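Local coordinates for O-methyltransferase (PDB 3TR6) that transfers methyl groups from S-adenosylmethionine to hydroxyl groups of acceptor molecules, probably with the help of a bound metal ion, at the interface of chains A and B. Sequence-based numbering; all coordinates share one arbitrary frame. Chains: chain A/B, O-methyltransferase.

Contact 1: the interface of chains A and B. Residues chain A 55, 212-213; chain B 55, 212-213.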
ATOM      1  N   LEU A  55       2.429  -7.567  -0.459  1.00 28.56           N
ATOM      2  CA  LEU A  55       2.463  -6.112  -0.405  1.00 24.60           C
ATOM      3  C   LEU A  55       3.823  -5.631   0.085  1.00 29.73           C
ATOM      4  O   LEU A  55       4.350  -4.637  -0.410  1.00 26.56           O
ATOM      5  CB  LEU A  55       1.358  -5.590   0.517  1.00 28.65           C
ATOM      6  CG  LEU A  55       1.463  -4.139   1.008  1.00 29.82           C
ATOM      7  CD1 LEU A  55       1.436  -3.152  -0.157  1.00 28.76           C
ATOM      8  CD2 LEU A  55       0.349  -3.832   1.999  1.00 24.64           C
ATOM      9  N   ILE A 212      -3.442  -0.097   6.294  1.00 25.52           N
ATOM     10  CA  ILE A 212      -3.986  -0.933   5.233  1.00 25.19           C
ATOM     11  C   ILE A 212      -4.723  -2.131   5.814  1.00 29.02           C
ATOM     12  O   ILE A 212      -4.160  -2.887   6.607  1.00 28.21           O
ATOM     13  CB  ILE A 212      -2.874  -1.458   4.294  1.00 28.75           C
ATOM     14  CG1 ILE A 212      -1.890  -0.344   3.925  1.00 28.98           C
ATOM     15  CG2 ILE A 212      -3.479  -2.074   3.044  1.00 24.31           C
ATOM     16  CD1 ILE A 212      -2.436   0.652   2.938  1.00 25.85           C
ATOM     17  N   PRO A 213      -5.991  -2.313   5.417  1.00 30.24           N
ATOM     18  CA  PRO A 213      -6.785  -3.463   5.859  1.00 26.91           C
ATOM     19  C   PRO A 213      -6.434  -4.728   5.073  1.00 28.35           C
ATOM     20  O   PRO A 213      -7.303  -5.354   4.470  1.00 28.85           O
ATOM     21  CB  PRO A 213      -8.219  -3.024   5.555  1.00 26.68           C
ATOM     22  CG  PRO A 213      -8.075  -2.134   4.373  1.00 24.84           C
ATOM     23  CD  PRO A 213      -6.772  -1.401   4.563  1.00 26.86           C
TER
ATOM     24  N   LEU B  55      -3.356   7.176   0.780  1.00 28.56           N
ATOM     25  CA  LEU B  55      -2.421   6.130   0.391  1.00 24.60           C
ATOM     26  C   LEU B  55      -1.634   6.554  -0.842  1.00 29.73           C
ATOM     27  O   LEU B  55      -0.438   6.286  -0.943  1.00 26.56           O
ATOM     28  CB  LEU B  55      -3.172   4.825   0.111  1.00 28.65           C
ATOM     29  CG  LEU B  55      -2.435   3.729  -0.671  1.00 29.82           C
ATOM     30  CD1 LEU B  55      -1.186   3.257   0.071  1.00 28.76           C
ATOM     31  CD2 LEU B  55      -3.367   2.560  -0.954  1.00 24.64           C
ATOM     32  N   ILE B 212      -5.285  -3.581  -3.273  1.00 25.52           N
ATOM     33  CA  ILE B 212      -5.556  -3.089  -1.931  1.00 25.19           C
ATOM     34  C   ILE B 212      -7.044  -2.828  -1.741  1.00 29.02           C
ATOM     35  O   ILE B 212      -7.653  -2.092  -2.519  1.00 28.21           O
ATOM     36  CB  ILE B 212      -4.795  -1.774  -1.640  1.00 28.75           C
ATOM     37  CG1 ILE B 212      -3.341  -1.860  -2.115  1.00 28.98           C
ATOM     38  CG2 ILE B 212      -4.856  -1.440  -0.160  1.00 24.31           C
ATOM     39  CD1 ILE B 212      -2.463  -2.717  -1.243  1.00 25.85           C
ATOM     40  N   PRO B 213      -7.637  -3.431  -0.700  1.00 30.24           N
ATOM     41  CA  PRO B 213      -9.049  -3.211  -0.378  1.00 26.91           C
ATOM     42  C   PRO B 213      -9.263  -1.888   0.360  1.00 28.35           C
ATOM     43  O   PRO B 213      -9.818  -1.862   1.455  1.00 28.85           O
ATOM     44  CB  PRO B 213      -9.379  -4.393   0.536  1.00 26.68           C
ATOM     45  CG  PRO B 213      -8.092  -4.681   1.223  1.00 24.84           C
ATOM     46  CD  PRO B 213      -7.012  -4.409   0.208  1.00 26.86           C
TER
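A:Ile212 and B:Ile212 face each other across the two-fold axis, and their CG2 methyls come within 3.5 Å. The chi1 of -45° sets CG2 opposite the backbone N, and this branch of each isoleucine points at its twin while CG1 runs off to the flank. The two side chains cross at about a right angle, so a methyl branch of each, not its whole length, makes the central touch. The other branch is used further out: A:Ile212 CD1 lies 4.1 Å from CD1 of B:Leu55, a residue of helix 50-63, and symmetry repeats the pair with A:Leu55 and B:Ile212. These contacts extend the apolar strip from the axis to a helix of each partner. On another flank the prolines that follow strand 207-212 slide past each other in opposite directions, with A:Pro213 CG 4.1 Å from B:Pro213 CG. CG of each ring also approaches the partner's backbone carbonyl, B:Pro213 CG lying 3.4 Å from A:Pro213 O, which brings the polar backbone to the rim of the patch. The small, self-complementary surface thus joins two strand ends at the axis, and probably helps to hold together a dimer of the kind common among these methyltransferases.

Contact 2: the interface of chains A and B. Residues chain A 181-182, 195, 198-199; chain B 18, 22.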
ATOM      1  N   VAL A 181      -9.701  -4.601  18.556  1.00 43.97           N
ATOM      2  CA  VAL A 181      -9.141  -3.287  18.830  1.00 42.75           C
ATOM      3  C   VAL A 181     -10.222  -2.204  18.807  1.00 44.57           C
ATOM      4  O   VAL A 181     -10.072  -1.149  19.420  1.00 42.24           O
ATOM      5  CB  VAL A 181      -7.996  -2.967  17.836  1.00 35.05           C
ATOM      6  CG1 VAL A 181      -8.556  -2.590  16.473  1.00 35.34           C
ATOM      7  CG2 VAL A 181      -7.095  -1.875  18.380  1.00 40.25           C
ATOM      8  N   ALA A 182     -11.320  -2.483  18.112  1.00 47.77           N
ATOM      9  CA  ALA A 182     -12.429  -1.541  18.017  1.00 44.69           C
ATOM     10  C   ALA A 182     -13.358  -1.659  19.222  1.00 54.64           C
ATOM     11  O   ALA A 182     -14.206  -0.795  19.450  1.00 58.81           O
ATOM     12  CB  ALA A 182     -13.202  -1.754  16.727  1.00 36.27           C
ATOM     13  N   ARG A 195      -4.277  -0.422  21.167  1.00 41.79           N
ATOM     14  CA  ARG A 195      -5.159   0.732  21.053  1.00 42.81           C
ATOM     15  C   ARG A 195      -4.382   1.999  21.387  1.00 40.40           C
ATOM     16  O   ARG A 195      -4.504   3.018  20.708  1.00 42.32           O
ATOM     17  CB  ARG A 195      -6.380   0.586  21.965  1.00 37.57           C
ATOM     18  CG  ARG A 195      -7.456  -0.336  21.409  1.00 42.26           C
ATOM     19  CD  ARG A 195      -8.655  -0.430  22.339  1.00 49.56           C
ATOM     20  NE  ARG A 195      -9.113   0.890  22.765  1.00 68.62           N
ATOM     21  CZ  ARG A 195      -9.981   1.637  22.090  1.00 65.18           C
ATOM     22  NH1 ARG A 195     -10.499   1.197  20.950  1.00 51.29           N
ATOM     23  NH2 ARG A 195     -10.335   2.828  22.558  1.00 63.26           N
ATOM     24  N   ASN A 198      -1.851   2.599  18.371  1.00 37.64           N
ATOM     25  CA  ASN A 198      -2.463   3.113  17.152  1.00 31.28           C
ATOM     26  C   ASN A 198      -2.731   4.610  17.217  1.00 34.17           C
ATOM     27  O   ASN A 198      -2.549   5.320  16.231  1.00 35.79           O
ATOM     28  CB  ASN A 198      -3.751   2.354  16.827  1.00 34.61           C
ATOM     29  CG  ASN A 198      -3.493   0.933  16.367  1.00 33.90           C
ATOM     30  OD1 ASN A 198      -2.412   0.612  15.878  1.00 34.49           O
ATOM     31  ND2 ASN A 198      -4.494   0.072  16.517  1.00 33.84           N
ATOM     32  N   GLN A 199      -3.165   5.086  18.381  1.00 35.88           N
ATOM     33  CA  GLN A 199      -3.397   6.513  18.584  1.00 36.62           C
ATOM     34  C   GLN A 199      -2.082   7.280  18.596  1.00 32.83           C
ATOM     35  O   GLN A 199      -1.995   8.392  18.075  1.00 37.22           O
ATOM     36  CB  GLN A 199      -4.163   6.765  19.884  1.00 37.04           C
ATOM     37  CG  GLN A 199      -5.615   6.313  19.845  1.00 61.40           C
ATOM     38  CD  GLN A 199      -6.471   7.144  18.893  1.00 75.72           C
ATOM     39  OE1 GLN A 199      -6.063   8.223  18.449  1.00 59.40           O
ATOM     40  NE2 GLN A 199      -7.668   6.645  18.579  1.00 56.05           N
TER
ATOM     41  N   TYR B  18     -13.256   2.629  13.039  1.00 42.38           N
ATOM     42  CA  TYR B  18     -12.105   2.674  13.926  1.00 36.71           C
ATOM     43  C   TYR B  18     -10.837   2.936  13.125  1.00 35.22           C
ATOM     44  O   TYR B  18      -9.961   3.684  13.554  1.00 36.40           O
ATOM     45  CB  TYR B  18     -11.965   1.374  14.721  1.00 36.07           C
ATOM     46  CG  TYR B  18     -10.648   1.285  15.445  1.00 36.48           C
ATOM     47  CD1 TYR B  18     -10.466   1.920  16.663  1.00 35.54           C
ATOM     48  CD2 TYR B  18      -9.572   0.594  14.894  1.00 37.44           C
ATOM     49  CE1 TYR B  18      -9.261   1.862  17.320  1.00 45.03           C
ATOM     50  CE2 TYR B  18      -8.358   0.532  15.548  1.00 30.44           C
ATOM     51  CZ  TYR B  18      -8.210   1.169  16.762  1.00 39.30           C
ATOM     52  OH  TYR B  18      -7.014   1.124  17.439  1.00 40.70           O
ATOM     53  N   VAL B  22      -7.935   6.105  13.452  1.00 33.58           N
ATOM     54  CA  VAL B  22      -6.523   5.949  13.776  1.00 31.34           C
ATOM     55  C   VAL B  22      -5.613   6.038  12.559  1.00 36.07           C
ATOM     56  O   VAL B  22      -4.429   5.709  12.647  1.00 33.42           O
ATOM     57  CB  VAL B  22      -6.243   4.621  14.514  1.00 36.81           C
ATOM     58  CG1 VAL B  22      -6.951   4.606  15.854  1.00 39.50           C
ATOM     59  CG2 VAL B  22      -6.654   3.426  13.656  1.00 34.57           C
TER
HETATM   60  O   HOH W   1      -2.268   4.107  13.836  1.00 30.28           O
HETATM   61  O   HOH W   2      -6.888   2.836  19.302  1.00 36.36           O
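With CG of B:Tyr18 opposite the backbone N (chi1 169°), the ring reaches from helix 13-21 to A:Asn198, whose CG lies anti to the carbonyl carbon and turns its amide toward the phenol. In this member of the class I O-methyltransferase family (Methyltransf_3), the tyrosine belongs to an N-terminal helix that packs on the partner chain. A:Asn198 ND2 donates to B:Tyr18 OH over 2.9 Å in a nearly straight bond, 171° at the hydrogen. The acceptor lies in the amide plane and the donor at the edge of the ring, although the two planes are turned 58° apart. Water 2, also in the ring plane but on the other side of the hydroxyl, links the phenol oxygen to the carbonyl of A:Arg195. The side chains of A:Val181 and B:Tyr18 cross at about a right angle, with A:Val181 CG1 meeting B:Tyr18 CE2 at 3.3 Å, while the valine carbonyl oxygen stands above one face near the rim. A:Arg195 NH1 donates to it over 2.8 Å, with A:Val181 O lying in the guanidinium plane. Nearer the tyrosine backbone, A:Ala182 CB lies 3.9 Å from B:Tyr18 CB. B:Val22 sets CG1 3.5 Å from A:Gln199 NE2, and water 1 connects its carbonyl to that of A:Asn198.

Contact 3: the interface of chains A and B. Residues chain A 169, 208-210, 220, 222; chain B 25, 54, 58, 62.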
ATOM      1  N   LEU A 169      10.825   3.328   5.870  1.00 30.26           N
ATOM      2  CA  LEU A 169       9.467   2.852   6.121  1.00 27.84           C
ATOM      3  C   LEU A 169       9.354   1.810   7.237  1.00 29.40           C
ATOM      4  O   LEU A 169      10.063   0.804   7.238  1.00 27.11           O
ATOM      5  CB  LEU A 169       8.858   2.291   4.836  1.00 27.54           C
ATOM      6  CG  LEU A 169       7.393   1.875   4.933  1.00 30.84           C
ATOM      7  CD1 LEU A 169       6.507   3.101   5.134  1.00 27.95           C
ATOM      8  CD2 LEU A 169       6.959   1.087   3.702  1.00 20.81           C
ATOM      9  N   ASP A 208       4.659  10.075   8.161  1.00 33.60           N
ATOM     10  CA  ASP A 208       3.415  10.041   7.406  1.00 35.09           C
ATOM     11  C   ASP A 208       2.967   8.588   7.416  1.00 30.69           C
ATOM     12  O   ASP A 208       3.785   7.684   7.253  1.00 28.66           O
ATOM     13  CB  ASP A 208       3.624  10.520   5.967  1.00 34.35           C
ATOM     14  CG  ASP A 208       3.875  12.016   5.880  1.00 41.67           C
ATOM     15  OD1 ASP A 208       3.184  12.779   6.589  1.00 42.64           O
ATOM     16  OD2 ASP A 208       4.769  12.426   5.110  1.00 45.53           O
HETATM   17  N   MSE A 209       1.678   8.352   7.620  1.00 33.54           N
HETATM   18  CA  MSE A 209       1.222   6.979   7.809  1.00 28.58           C
HETATM   19  C   MSE A 209      -0.074   6.619   7.095  1.00 32.71           C
HETATM   20  O   MSE A 209      -0.744   7.465   6.501  1.00 35.71           O
HETATM   21  CB  MSE A 209       1.131   6.644   9.304  1.00 27.17           C
HETATM   22  CG  MSE A 209       0.223   7.560  10.114  1.00 30.91           C
HETATM   23 SE   MSE A 209      -1.659   7.043  10.028  1.00 43.84          SE
HETATM   24  CE  MSE A 209      -1.578   5.361  11.013  1.00 25.87           C
ATOM     25  N   ILE A 210      -0.401   5.336   7.157  1.00 31.96           N
ATOM     26  CA  ILE A 210      -1.617   4.807   6.569  1.00 28.82           C
ATOM     27  C   ILE A 210      -1.843   3.441   7.202  1.00 29.65           C
ATOM     28  O   ILE A 210      -0.884   2.759   7.564  1.00 32.42           O
ATOM     29  CB  ILE A 210      -1.483   4.672   5.043  1.00 27.23           C
ATOM     30  CG1 ILE A 210      -2.852   4.488   4.383  1.00 33.65           C
ATOM     31  CG2 ILE A 210      -0.560   3.521   4.688  1.00 27.91           C
ATOM     32  CD1 ILE A 210      -3.700   5.734   4.376  1.00 34.57           C
ATOM     33  N   LEU A 220       1.643   1.536   7.874  1.00 29.28           N
ATOM     34  CA  LEU A 220       2.879   1.991   7.256  1.00 28.23           C
ATOM     35  C   LEU A 220       3.199   3.392   7.755  1.00 28.93           C
ATOM     36  O   LEU A 220       2.346   4.272   7.730  1.00 30.39           O
ATOM     37  CB  LEU A 220       2.758   1.990   5.736  1.00 24.64           C
ATOM     38  CG  LEU A 220       2.286   0.677   5.122  1.00 29.02           C
ATOM     39  CD1 LEU A 220       2.136   0.808   3.612  1.00 22.85           C
ATOM     40  CD2 LEU A 220       3.235  -0.459   5.476  1.00 26.68           C
ATOM     41  N   ARG A 222       6.118   6.310   7.203  1.00 27.36           N
ATOM     42  CA  ARG A 222       7.304   6.839   6.545  1.00 31.31           C
ATOM     43  C   ARG A 222       7.959   7.932   7.388  1.00 30.24           C
ATOM     44  O   ARG A 222       7.314   8.913   7.757  1.00 30.46           O
ATOM     45  CB  ARG A 222       6.940   7.387   5.166  1.00 30.25           C
ATOM     46  CG  ARG A 222       8.111   7.955   4.393  1.00 30.71           C
ATOM     47  CD  ARG A 222       7.650   8.647   3.121  1.00 30.63           C
ATOM     48  NE  ARG A 222       8.779   9.215   2.395  1.00 34.28           N
ATOM     49  CZ  ARG A 222       9.268  10.431   2.610  1.00 37.14           C
ATOM     50  NH1 ARG A 222       8.718  11.215   3.529  1.00 34.94           N
ATOM     51  NH2 ARG A 222      10.304  10.863   1.905  1.00 38.61           N
TER
ATOM     52  N   ARG B  25      -5.839  11.252   8.047  1.00 33.84           N
ATOM     53  CA  ARG B  25      -5.345  12.588   8.368  1.00 40.27           C
ATOM     54  C   ARG B  25      -5.691  13.560   7.245  1.00 43.22           C
ATOM     55  O   ARG B  25      -4.798  14.076   6.571  1.00 44.35           O
ATOM     56  CB  ARG B  25      -3.826  12.575   8.532  1.00 39.13           C
ATOM     57  CG  ARG B  25      -3.286  11.673   9.620  1.00 40.51           C
ATOM     58  CD  ARG B  25      -1.767  11.727   9.593  1.00 47.48           C
ATOM     59  NE  ARG B  25      -1.136  11.056  10.724  1.00 48.03           N
ATOM     60  CZ  ARG B  25       0.174  11.055  10.943  1.00 45.09           C
ATOM     61  NH1 ARG B  25       0.984  11.695  10.109  1.00 38.51           N
ATOM     62  NH2 ARG B  25       0.677  10.422  11.994  1.00 39.68           N
ATOM     63  N   GLN B  54      -5.122   9.278   0.535  1.00 32.79           N
ATOM     64  CA  GLN B  54      -4.039   9.387   1.501  1.00 32.96           C
ATOM     65  C   GLN B  54      -2.946   8.363   1.218  1.00 31.43           C
ATOM     66  O   GLN B  54      -1.760   8.646   1.395  1.00 27.23           O
ATOM     67  CB  GLN B  54      -4.569   9.221   2.923  1.00 32.00           C
ATOM     68  CG  GLN B  54      -3.492   9.248   3.985  1.00 33.40           C
ATOM     69  CD  GLN B  54      -4.062   9.399   5.376  1.00 40.52           C
ATOM     70  OE1 GLN B  54      -5.045  10.111   5.581  1.00 42.16           O
ATOM     71  NE2 GLN B  54      -3.450   8.723   6.345  1.00 39.14           N
ATOM     72  N   LEU B  58       1.031   8.919   0.151  1.00 28.59           N
ATOM     73  CA  LEU B  58       2.141   8.205   0.767  1.00 29.95           C
ATOM     74  C   LEU B  58       3.043   7.574  -0.292  1.00 29.20           C
ATOM     75  O   LEU B  58       4.260   7.532  -0.128  1.00 30.54           O
ATOM     76  CB  LEU B  58       1.634   7.138   1.743  1.00 26.48           C
ATOM     77  CG  LEU B  58       2.695   6.475   2.634  1.00 31.34           C
ATOM     78  CD1 LEU B  58       3.276   7.463   3.641  1.00 28.33           C
ATOM     79  CD2 LEU B  58       2.124   5.269   3.354  1.00 27.97           C
ATOM     80  N   LEU B  62       7.074   7.972  -0.930  1.00 32.82           N
ATOM     81  CA  LEU B  62       7.974   6.822  -0.887  1.00 33.29           C
ATOM     82  C   LEU B  62       8.821   6.720  -2.148  1.00 36.63           C
ATOM     83  O   LEU B  62      10.014   6.415  -2.090  1.00 37.02           O
ATOM     84  CB  LEU B  62       7.191   5.527  -0.670  1.00 32.96           C
ATOM     85  CG  LEU B  62       6.754   5.228   0.763  1.00 32.50           C
ATOM     86  CD1 LEU B  62       5.780   4.066   0.785  1.00 31.83           C
ATOM     87  CD2 LEU B  62       7.958   4.944   1.644  1.00 29.67           C
TER
HETATM   88  O   HOH W   3      10.673   7.192   0.929  1.00 34.01           O
HETATM   89  O   HOH W   4       0.545  13.612   7.578  1.00 36.32           O
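Helix 50-63 of chain B, with B:Arg25 from a loop beside it, packs against strands 207-212, 218-223 and 168-173 of chain A. B:Leu58 sits in the middle of this helix-on-sheet contact and divides its two methyls between neighbours: CD2 reaches A:Ile210 CG2 at 3.5 Å, and CD1 touches A:Asp208 CB at 3.9 Å. One turn earlier, B:Gln54 stretches out beyond CG and gives its NE2 to the backbone oxygen of A:Met209, a selenomethionine, at 3.0 Å. The donor is tilted 30° from the carbonyl plane. The other end of this amide accepts the backbone N of B:Arg25 at 2.8 Å from B:Gln54 OE1, which fixes the rotation of the amide and ties the loop to the helix. A:Met209 places CG over one face of the B:Arg25 guanidinium, toward its rim and 3.5 Å from NH2, and the two side chains cross at about a right angle. Water 4, at the edge of that guanidinium, leads on to A:Asp208 OD1. At the far end, the extended A:Arg222 runs alongside B:Leu62 in the opposite direction, A:Arg222 CD lying 4.0 Å from B:Leu62 CD2. The site thus sits on the C-terminal strands of the sheet, near the two-fold axis, with its twin across it.

Contact 1 lies about 12 Å from contact 3 and about 17 Å from contact 2, while contacts 2 and 3 are about 16 Å apart, all measured between centres of C-alpha atoms. Contacts 1 and 3 share two elements, strand 207-212 and helix 50-63, so a single strand-helix pairing runs from the symmetry axis out along the sheet. Contact 2 uses other elements, 177-182 and 189-203 against the N-terminal helix 13-21. With the two-fold repeat, each subunit gives and receives both the sheet contact and the N-terminal segment, which is consistent with a dimer.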